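Local coordinates for geranyltranstransferase (Staphylococcus aureus, PDB 1RTR) that catalyses the condensation of isopentenyl diphosphate with an allylic diphosphate to make farnesyl diphosphate, an isoprenoid precursor, in a pathway that bisphosphonates inhibit, at the interface of chains A and B. Numbering follows the deposited sequence. Chains: chain A/B, geranyltranstransferase.

Contact 1: the interface of chains A and B. Residues chain A 116-117, 120, 142; chain B 116-117, 120, 142.
Helix 105-124 of the all-helical prenyl synthase fold packs here against its own copy, and the self-pairing of A:Leu116 with B:Leu116 and of A:Phe120 with B:Phe120 shows that the two-fold axis passes close by. The leucines reach toward each other tip to tip, CD1 of A:Leu116 lying 3.4 Å from CD1 of B:Leu116. The same methyl of A:Leu116 also touches the hydroxyl OG1 of B:Thr117 at 3.6 Å, the two side chains crossing at about a right angle. One turn further on, the phenyl rings lie nearly parallel and displaced: CB of B:Phe120 sits over the centre of the A:Phe120 ring, 4.0 Å above its plane, and CB of A:Phe120 does the same to the other ring. CG of A:Phe120 is 3.9 Å from CG of B:Phe120. Outward from the axis, A:Thr117 turns its methyl anti to the backbone N (OG1 at chi1 -40°), which directs CG2 at helix 131-145 of the partner, 3.3 Å from the carbonyl O of B:Ser142. The twin contact repeats this with the chains exchanged. Together the pairs form a largely apolar seam that joins the two subunits of the dimer usual in this family.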
ATOM      1  N   LEU A 116       5.009   2.134   0.054  1.00 42.96           N
ATOM      2  CA  LEU A 116       3.966   1.189  -0.283  1.00 43.19           C
ATOM      3  C   LEU A 116       3.013   1.812  -1.286  1.00 43.28           C
ATOM      4  O   LEU A 116       2.769   1.248  -2.353  1.00 43.60           O
ATOM      5  CB  LEU A 116       3.189   0.766   0.976  1.00 43.83           C
ATOM      6  CG  LEU A 116       2.662  -0.668   1.067  1.00 44.16           C
ATOM      7  CD1 LEU A 116       1.597  -0.867   2.163  1.00 43.69           C
ATOM      8  CD2 LEU A 116       2.169  -1.203  -0.265  1.00 43.33           C
ATOM      9  N   THR A 117       2.482   2.986  -0.953  1.00 43.04           N
ATOM     10  CA  THR A 117       1.595   3.684  -1.864  1.00 43.25           C
ATOM     11  C   THR A 117       2.257   3.965  -3.225  1.00 43.82           C
ATOM     12  O   THR A 117       1.643   3.716  -4.278  1.00 44.35           O
ATOM     13  CB  THR A 117       1.100   4.988  -1.219  1.00 43.36           C
ATOM     14  OG1 THR A 117       0.813   4.755   0.160  1.00 43.23           O
ATOM     15  CG2 THR A 117      -0.256   5.400  -1.780  1.00 42.94           C
ATOM     16  N   PHE A 120       2.338   1.224  -6.058  1.00 47.69           N
ATOM     17  CA  PHE A 120       1.102   1.046  -6.813  1.00 48.95           C
ATOM     18  C   PHE A 120       0.874   2.140  -7.853  1.00 49.98           C
ATOM     19  O   PHE A 120       0.420   1.863  -8.969  1.00 50.61           O
ATOM     20  CB  PHE A 120      -0.077   0.880  -5.862  1.00 49.02           C
ATOM     21  CG  PHE A 120      -0.021  -0.401  -5.095  1.00 50.08           C
ATOM     22  CD1 PHE A 120      -0.309  -1.611  -5.721  1.00 50.25           C
ATOM     23  CD2 PHE A 120       0.369  -0.415  -3.772  1.00 50.54           C
ATOM     24  CE1 PHE A 120      -0.234  -2.808  -5.031  1.00 50.90           C
ATOM     25  CE2 PHE A 120       0.453  -1.610  -3.076  1.00 51.62           C
ATOM     26  CZ  PHE A 120       0.149  -2.815  -3.707  1.00 51.07           C
ATOM     27  N   SER A 142      -0.444  -6.953  -4.891  1.00 46.92           N
ATOM     28  CA  SER A 142      -1.235  -6.720  -3.687  1.00 46.96           C
ATOM     29  C   SER A 142      -1.473  -8.005  -2.887  1.00 46.96           C
ATOM     30  O   SER A 142      -1.436  -7.975  -1.653  1.00 47.19           O
ATOM     31  CB  SER A 142      -2.552  -6.018  -4.016  1.00 46.70           C
ATOM     32  OG  SER A 142      -3.348  -6.815  -4.874  1.00 46.96           O
TER
ATOM     33  N   LEU B 116      -3.992  -0.996   3.818  1.00 43.37           N
ATOM     34  CA  LEU B 116      -3.501  -0.229   2.686  1.00 43.64           C
ATOM     35  C   LEU B 116      -3.433  -1.122   1.445  1.00 43.65           C
ATOM     36  O   LEU B 116      -3.969  -0.773   0.387  1.00 43.43           O
ATOM     37  CB  LEU B 116      -2.107   0.364   2.977  1.00 43.84           C
ATOM     38  CG  LEU B 116      -1.723   1.712   2.337  1.00 45.50           C
ATOM     39  CD1 LEU B 116      -0.215   2.040   2.417  1.00 46.65           C
ATOM     40  CD2 LEU B 116      -2.209   1.886   0.909  1.00 46.64           C
ATOM     41  N   THR B 117      -2.778  -2.274   1.596  1.00 43.25           N
ATOM     42  CA  THR B 117      -2.541  -3.193   0.489  1.00 43.55           C
ATOM     43  C   THR B 117      -3.830  -3.788  -0.062  1.00 43.66           C
ATOM     44  O   THR B 117      -4.016  -3.858  -1.283  1.00 42.88           O
ATOM     45  CB  THR B 117      -1.589  -4.308   0.947  1.00 43.90           C
ATOM     46  OG1 THR B 117      -0.500  -3.721   1.675  1.00 44.45           O
ATOM     47  CG2 THR B 117      -0.917  -4.969  -0.240  1.00 42.49           C
ATOM     48  N   PHE B 120      -5.936  -1.736  -2.613  1.00 49.67           N
ATOM     49  CA  PHE B 120      -5.486  -1.821  -3.997  1.00 51.29           C
ATOM     50  C   PHE B 120      -5.818  -3.192  -4.612  1.00 52.07           C
ATOM     51  O   PHE B 120      -6.093  -3.284  -5.807  1.00 52.45           O
ATOM     52  CB  PHE B 120      -4.003  -1.463  -4.102  1.00 51.43           C
ATOM     53  CG  PHE B 120      -3.718  -0.012  -3.816  1.00 53.11           C
ATOM     54  CD1 PHE B 120      -3.117   0.375  -2.625  1.00 55.00           C
ATOM     55  CD2 PHE B 120      -4.062   0.969  -4.729  1.00 53.50           C
ATOM     56  CE1 PHE B 120      -2.863   1.715  -2.359  1.00 53.24           C
ATOM     57  CE2 PHE B 120      -3.812   2.302  -4.464  1.00 53.27           C
ATOM     58  CZ  PHE B 120      -3.211   2.671  -3.276  1.00 53.23           C
ATOM     59  N   SER B 142      -3.790   6.216  -5.377  1.00 48.29           N
ATOM     60  CA  SER B 142      -2.412   6.191  -4.902  1.00 48.18           C
ATOM     61  C   SER B 142      -1.804   7.584  -4.818  1.00 47.76           C
ATOM     62  O   SER B 142      -1.038   7.862  -3.904  1.00 47.87           O
ATOM     63  CB  SER B 142      -1.523   5.239  -5.732  1.00 48.34           C
ATOM     64  OG  SER B 142      -1.579   5.525  -7.123  1.00 48.33           O
TER

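Contact 2: the interface of chains A and B. Residues chain A 81, 109-110, 113; chain B 77, 81, 84, 87, 109, 113.
A:Asp113, on helix 105-124, meets B:His81, the residue directly before the first aspartate-rich motif of prenyl synthases, DDLPAMD. The carboxylate and the imidazole come from opposite directions with their planes 20° apart, and ND1 of B:His81 donates to the syn lone pair of A:Asp113 OD1 at 2.6 Å, in the plane of the ring. On its other side the same ring gives NE2 to the backbone O of B:Ile109, at 3.0 Å and in the carbonyl plane. These two bonds fix the ring's rotation, and with both nitrogens facing acceptors a cationic imidazole would be plausible. CD2 of B:Tyr77 lies over one face of the ring, offset toward the rim, while the tyrosine OH approaches CB of A:Asp113 at 3.4 Å. As modelled, NE2 of A:His81 lies 3.1 Å from OD2 of A:Asp113, but this bond is doubtful: the ring is turned over relative to chain B, and flipping it would set ND1 toward B:Asp113 and NE2 toward the backbone O of A:Ile109, matching the twin. A:Ile109 buries 54 Å². Its CG2, anti to the backbone N while CG1 stands beside it (chi1 -68°), lies 3.8 Å from ND1 of B:His81, and its CD1 faces CD1 of B:Leu84 at 4.3 Å. Farther out, CE of B:Met87 meets CD2 of A:Leu110 at 3.6 Å, tip to tip.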
ATOM      1  N   HIS A  81       9.660  -0.618   8.201  1.00 53.20           N
ATOM      2  CA  HIS A  81       8.744  -1.043   9.254  1.00 54.16           C
ATOM      3  C   HIS A  81       9.356  -2.136  10.136  1.00 55.30           C
ATOM      4  O   HIS A  81       9.265  -2.032  11.363  1.00 55.18           O
ATOM      5  CB  HIS A  81       7.375  -1.454   8.706  1.00 53.33           C
ATOM      6  CG  HIS A  81       6.493  -0.300   8.338  1.00 53.48           C
ATOM      7  ND1 HIS A  81       6.988   0.948   8.007  1.00 52.47           N
ATOM      8  CD2 HIS A  81       5.148  -0.213   8.224  1.00 51.70           C
ATOM      9  CE1 HIS A  81       5.982   1.752   7.716  1.00 51.12           C
ATOM     10  NE2 HIS A  81       4.857   1.073   7.840  1.00 51.34           N
ATOM     11  N   ILE A 109       7.660   5.514   9.893  1.00 52.35           N
ATOM     12  CA  ILE A 109       6.367   4.876   9.659  1.00 52.22           C
ATOM     13  C   ILE A 109       5.765   5.414   8.364  1.00 52.01           C
ATOM     14  O   ILE A 109       5.410   4.645   7.466  1.00 51.98           O
ATOM     15  CB  ILE A 109       5.401   5.118  10.849  1.00 52.45           C
ATOM     16  CG1 ILE A 109       5.879   4.371  12.095  1.00 52.69           C
ATOM     17  CG2 ILE A 109       3.982   4.690  10.498  1.00 51.87           C
ATOM     18  CD1 ILE A 109       5.312   4.925  13.400  1.00 53.91           C
ATOM     19  N   LEU A 110       5.697   6.741   8.267  1.00 51.70           N
ATOM     20  CA  LEU A 110       5.097   7.420   7.129  1.00 50.96           C
ATOM     21  C   LEU A 110       5.947   7.291   5.863  1.00 50.56           C
ATOM     22  O   LEU A 110       5.410   7.224   4.754  1.00 50.90           O
ATOM     23  CB  LEU A 110       4.788   8.887   7.475  1.00 51.26           C
ATOM     24  CG  LEU A 110       3.784   9.141   8.627  1.00 51.28           C
ATOM     25  CD1 LEU A 110       3.758  10.583   9.045  1.00 51.11           C
ATOM     26  CD2 LEU A 110       2.351   8.680   8.304  1.00 52.09           C
ATOM     27  N   ASP A 113       4.828   3.887   4.671  1.00 46.73           N
ATOM     28  CA  ASP A 113       3.483   3.992   4.093  1.00 46.16           C
ATOM     29  C   ASP A 113       3.472   4.630   2.704  1.00 45.79           C
ATOM     30  O   ASP A 113       2.761   4.159   1.799  1.00 45.38           O
ATOM     31  CB  ASP A 113       2.574   4.768   5.028  1.00 46.35           C
ATOM     32  CG  ASP A 113       2.309   4.021   6.314  1.00 47.94           C
ATOM     33  OD1 ASP A 113       1.709   4.608   7.247  1.00 49.83           O
ATOM     34  OD2 ASP A 113       2.690   2.843   6.485  1.00 49.24           O
TER
ATOM     35  N   TYR B  77      -6.840   2.510   7.906  1.00 48.31           N
ATOM     36  CA  TYR B  77      -5.417   2.240   8.101  1.00 48.29           C
ATOM     37  C   TYR B  77      -4.656   3.465   8.618  1.00 48.70           C
ATOM     38  O   TYR B  77      -3.780   3.329   9.484  1.00 49.08           O
ATOM     39  CB  TYR B  77      -4.755   1.668   6.838  1.00 48.06           C
ATOM     40  CG  TYR B  77      -3.697   2.552   6.225  1.00 47.44           C
ATOM     41  CD1 TYR B  77      -3.936   3.226   5.027  1.00 47.03           C
ATOM     42  CD2 TYR B  77      -2.465   2.739   6.846  1.00 46.20           C
ATOM     43  CE1 TYR B  77      -2.976   4.060   4.468  1.00 45.79           C
ATOM     44  CE2 TYR B  77      -1.502   3.569   6.290  1.00 45.96           C
ATOM     45  CZ  TYR B  77      -1.765   4.213   5.102  1.00 45.70           C
ATOM     46  OH  TYR B  77      -0.808   5.019   4.541  1.00 47.15           O
ATOM     47  N   HIS B  81      -2.576   3.901  12.099  1.00 54.13           N
ATOM     48  CA  HIS B  81      -1.228   4.428  12.198  1.00 55.10           C
ATOM     49  C   HIS B  81      -1.200   5.729  12.987  1.00 56.07           C
ATOM     50  O   HIS B  81      -0.288   5.943  13.790  1.00 56.46           O
ATOM     51  CB  HIS B  81      -0.579   4.558  10.816  1.00 54.85           C
ATOM     52  CG  HIS B  81      -0.042   3.263  10.281  1.00 54.75           C
ATOM     53  ND1 HIS B  81       0.786   3.196   9.181  1.00 54.28           N
ATOM     54  CD2 HIS B  81      -0.222   1.985  10.691  1.00 54.22           C
ATOM     55  CE1 HIS B  81       1.101   1.937   8.941  1.00 52.63           C
ATOM     56  NE2 HIS B  81       0.500   1.181   9.841  1.00 53.66           N
ATOM     57  N   LEU B  84      -0.932   5.574  16.933  1.00 60.87           N
ATOM     58  CA  LEU B  84       0.280   4.994  17.518  1.00 61.76           C
ATOM     59  C   LEU B  84       1.036   5.978  18.435  1.00 62.62           C
ATOM     60  O   LEU B  84       1.085   7.180  18.147  1.00 62.35           O
ATOM     61  CB  LEU B  84       1.208   4.437  16.426  1.00 61.45           C
ATOM     62  CG  LEU B  84       0.645   3.291  15.567  1.00 61.06           C
ATOM     63  CD1 LEU B  84       1.494   3.054  14.314  1.00 59.48           C
ATOM     64  CD2 LEU B  84       0.487   2.003  16.368  1.00 59.92           C
ATOM     65  N   MET B  87       3.054   8.684  17.114  1.00 67.01           N
ATOM     66  CA  MET B  87       2.315   9.741  16.423  1.00 67.62           C
ATOM     67  C   MET B  87       1.371  10.483  17.386  1.00 68.60           C
ATOM     68  O   MET B  87       1.848  11.145  18.296  1.00 69.00           O
ATOM     69  CB  MET B  87       1.601   9.194  15.180  1.00 67.15           C
ATOM     70  CG  MET B  87       2.534   8.490  14.195  1.00 66.20           C
ATOM     71  SD  MET B  87       2.588   9.256  12.567  1.00 62.13           S
ATOM     72  CE  MET B  87       1.390   8.274  11.794  1.00 64.22           C
ATOM     73  N   ILE B 109       0.512  -1.844  13.540  1.00 49.81           N
ATOM     74  CA  ILE B 109       1.253  -1.404  12.357  1.00 49.89           C
ATOM     75  C   ILE B 109       0.956  -2.315  11.162  1.00 49.68           C
ATOM     76  O   ILE B 109       0.675  -1.826  10.048  1.00 49.77           O
ATOM     77  CB  ILE B 109       2.772  -1.360  12.631  1.00 50.12           C
ATOM     78  CG1 ILE B 109       3.111  -0.251  13.625  1.00 50.12           C
ATOM     79  CG2 ILE B 109       3.557  -1.200  11.334  1.00 49.72           C
ATOM     80  CD1 ILE B 109       4.321  -0.571  14.478  1.00 50.81           C
ATOM     81  N   ASP B 113      -0.707  -1.652   7.353  1.00 47.32           N
ATOM     82  CA  ASP B 113      -0.044  -2.002   6.095  1.00 46.82           C
ATOM     83  C   ASP B 113      -0.932  -2.929   5.257  1.00 46.26           C
ATOM     84  O   ASP B 113      -1.085  -2.740   4.030  1.00 46.16           O
ATOM     85  CB  ASP B 113       1.312  -2.656   6.361  1.00 46.85           C
ATOM     86  CG  ASP B 113       2.302  -1.713   7.049  1.00 48.82           C
ATOM     87  OD1 ASP B 113       3.310  -2.206   7.611  1.00 51.03           O
ATOM     88  OD2 ASP B 113       2.169  -0.471   7.090  1.00 49.28           O
TER

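Contact 3: the interface of chains A and B. Residues chain A 86-87, 154-155, 158-159; chain B 106-107, 110.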
ATOM      1  N   ALA A  86       9.142  -1.268  17.868  1.00 67.31           N
ATOM      2  CA  ALA A  86       8.032  -2.145  18.253  1.00 67.80           C
ATOM      3  C   ALA A  86       8.117  -3.516  17.581  1.00 68.21           C
ATOM      4  O   ALA A  86       7.339  -4.420  17.890  1.00 68.25           O
ATOM      5  CB  ALA A  86       6.699  -1.485  17.944  1.00 67.71           C
ATOM      6  N   MET A  87       9.071  -3.654  16.668  1.00 68.76           N
ATOM      7  CA  MET A  87       9.215  -4.843  15.845  1.00 69.53           C
ATOM      8  C   MET A  87      10.618  -5.431  16.065  1.00 70.31           C
ATOM      9  O   MET A  87      10.956  -5.800  17.190  1.00 70.56           O
ATOM     10  CB  MET A  87       8.935  -4.490  14.373  1.00 69.18           C
ATOM     11  CG  MET A  87       8.310  -5.616  13.554  1.00 68.70           C
ATOM     12  SD  MET A  87       6.576  -5.448  13.064  1.00 64.14           S
ATOM     13  CE  MET A  87       6.646  -4.025  12.008  1.00 65.60           C
ATOM     14  N   GLN A 154       5.190 -11.604   8.236  1.00 53.92           N
ATOM     15  CA  GLN A 154       5.759 -10.795   9.308  1.00 54.88           C
ATOM     16  C   GLN A 154       4.942 -10.977  10.575  1.00 54.82           C
ATOM     17  O   GLN A 154       5.507 -11.020  11.655  1.00 54.84           O
ATOM     18  CB  GLN A 154       5.800  -9.311   8.946  1.00 55.35           C
ATOM     19  CG  GLN A 154       7.191  -8.741   8.660  1.00 57.58           C
ATOM     20  CD  GLN A 154       8.191  -8.924   9.802  1.00 59.80           C
ATOM     21  OE1 GLN A 154       7.967  -8.473  10.932  1.00 61.15           O
ATOM     22  NE2 GLN A 154       9.304  -9.564   9.496  1.00 59.12           N
ATOM     23  N   MET A 155       3.618 -11.072  10.446  1.00 55.02           N
ATOM     24  CA  MET A 155       2.769 -11.307  11.617  1.00 55.15           C
ATOM     25  C   MET A 155       3.158 -12.644  12.240  1.00 55.36           C
ATOM     26  O   MET A 155       3.518 -12.693  13.416  1.00 55.24           O
ATOM     27  CB  MET A 155       1.280 -11.289  11.267  1.00 54.76           C
ATOM     28  CG  MET A 155       0.593  -9.940  11.457  1.00 54.36           C
ATOM     29  SD  MET A 155       0.446  -9.312  13.142  1.00 51.65           S
ATOM     30  CE  MET A 155      -0.655 -10.509  13.907  1.00 51.10           C
ATOM     31  N   MET A 158       6.617 -12.580  13.960  1.00 60.86           N
ATOM     32  CA  MET A 158       6.593 -11.850  15.230  1.00 61.66           C
ATOM     33  C   MET A 158       5.870 -12.635  16.324  1.00 62.34           C
ATOM     34  O   MET A 158       6.287 -12.629  17.472  1.00 62.11           O
ATOM     35  CB  MET A 158       5.916 -10.477  15.063  1.00 61.76           C
ATOM     36  CG  MET A 158       6.663  -9.468  14.222  1.00 61.20           C
ATOM     37  SD  MET A 158       7.961  -8.668  15.137  1.00 62.96           S
ATOM     38  CE  MET A 158       9.312  -8.931  14.054  1.00 63.86           C
ATOM     39  N   GLN A 159       4.772 -13.288  15.959  1.00 63.46           N
ATOM     40  CA  GLN A 159       4.045 -14.185  16.853  1.00 64.85           C
ATOM     41  C   GLN A 159       4.918 -15.351  17.348  1.00 66.01           C
ATOM     42  O   GLN A 159       4.813 -15.767  18.503  1.00 66.03           O
ATOM     43  CB  GLN A 159       2.821 -14.745  16.135  1.00 64.61           C
ATOM     44  CG  GLN A 159       1.869 -15.496  17.036  1.00 65.04           C
ATOM     45  CD  GLN A 159       0.595 -15.871  16.327  1.00 65.91           C
ATOM     46  OE1 GLN A 159       0.457 -16.995  15.849  1.00 66.07           O
ATOM     47  NE2 GLN A 159      -0.340 -14.930  16.246  1.00 65.46           N
TER
ATOM     48  N   TRP B 106       2.968  -3.640  17.285  1.00 55.43           N
ATOM     49  CA  TRP B 106       3.443  -4.300  16.054  1.00 55.31           C
ATOM     50  C   TRP B 106       2.308  -4.863  15.210  1.00 54.60           C
ATOM     51  O   TRP B 106       2.326  -4.733  13.983  1.00 54.80           O
ATOM     52  CB  TRP B 106       4.560  -5.345  16.285  1.00 55.91           C
ATOM     53  CG  TRP B 106       4.257  -6.478  17.242  1.00 57.81           C
ATOM     54  CD1 TRP B 106       4.569  -6.531  18.574  1.00 59.72           C
ATOM     55  CD2 TRP B 106       3.630  -7.732  16.934  1.00 59.26           C
ATOM     56  NE1 TRP B 106       4.153  -7.723  19.118  1.00 60.33           N
ATOM     57  CE2 TRP B 106       3.575  -8.483  18.135  1.00 59.88           C
ATOM     58  CE3 TRP B 106       3.091  -8.295  15.769  1.00 59.25           C
ATOM     59  CZ2 TRP B 106       3.005  -9.757  18.204  1.00 59.53           C
ATOM     60  CZ3 TRP B 106       2.528  -9.562  15.839  1.00 59.45           C
ATOM     61  CH2 TRP B 106       2.491 -10.278  17.049  1.00 60.28           C
ATOM     62  N   THR B 107       1.314  -5.450  15.869  1.00 53.30           N
ATOM     63  CA  THR B 107       0.132  -5.940  15.178  1.00 52.36           C
ATOM     64  C   THR B 107      -0.616  -4.798  14.501  1.00 51.89           C
ATOM     65  O   THR B 107      -0.999  -4.902  13.326  1.00 51.92           O
ATOM     66  CB  THR B 107      -0.785  -6.695  16.156  1.00 52.41           C
ATOM     67  OG1 THR B 107      -0.132  -7.906  16.559  1.00 53.28           O
ATOM     68  CG2 THR B 107      -2.052  -7.189  15.460  1.00 51.21           C
ATOM     69  N   LEU B 110       1.009  -3.630  11.391  1.00 48.79           N
ATOM     70  CA  LEU B 110       0.806  -4.588  10.307  1.00 48.32           C
ATOM     71  C   LEU B 110      -0.645  -4.588   9.801  1.00 48.37           C
ATOM     72  O   LEU B 110      -0.889  -4.750   8.594  1.00 48.41           O
ATOM     73  CB  LEU B 110       1.284  -5.999  10.698  1.00 48.12           C
ATOM     74  CG  LEU B 110       2.772  -6.201  11.064  1.00 48.02           C
ATOM     75  CD1 LEU B 110       3.070  -7.664  11.292  1.00 47.24           C
ATOM     76  CD2 LEU B 110       3.770  -5.626  10.055  1.00 45.93           C
TER
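The carbonyl oxygen of A:Ala86 is met by several carbons of B:Trp106: O lies 3.3 Å from the methylene CB and 3.5 Å from the indole carbon CD1 of B:Trp106, polar-to-carbon contacts rather than hydrogen bonds. B:Trp106 dominates the patch, with 121 Å² hidden by chain A. Its CG stands between the backbone N and the carbonyl carbon (chi1 57°), and from there the indole extends into a groove between the A:Ala86 loop and helix 150-159. CB of A:Met158 sits over one face of the six-membered ring, 3.7 Å from its centroid, a CH-pi contact; the two side chains run past each other in opposite directions. Against the opposite face, offset toward the rim, lies OG1 of B:Thr107 from its own helix, so the ring is sandwiched. A:Met155 crosses the indole at about a right angle and brings SD to 3.4 Å from CZ3 of B:Trp106. The same bent chain slides past B:Leu110, with CG of A:Met155 3.4 Å from CD1 of that leucine. The other leucine methyl, CD2 of B:Leu110, touches CE of A:Met87 at 3.8 Å, so its two branches divide between helix and loop. The patch thus seats the start of helix 105-124 of one chain between helix 150-159 and the first aspartate-rich loop of the other.

Helix 105-124 runs through all three contacts. Between the centres of their C-alpha atoms, contact 1 lies about 13 Å from contact 2, contact 2 about 12 Å from contact 3, and contact 1 about 19 Å from contact 3, so the interface follows the helix from the two-fold axis toward its N-terminal end. Contacts 2 and 3 share Leu110 and Met87, the chains exchanged. Because Leu84, Ala86 and Met87 belong to the aspartate-rich motif that in this family binds magnesium-complexed diphosphate, subunit pairing probably supports the active-site loop of each chain, whereas contact 1, at the two-fold axis, probably serves mainly assembly.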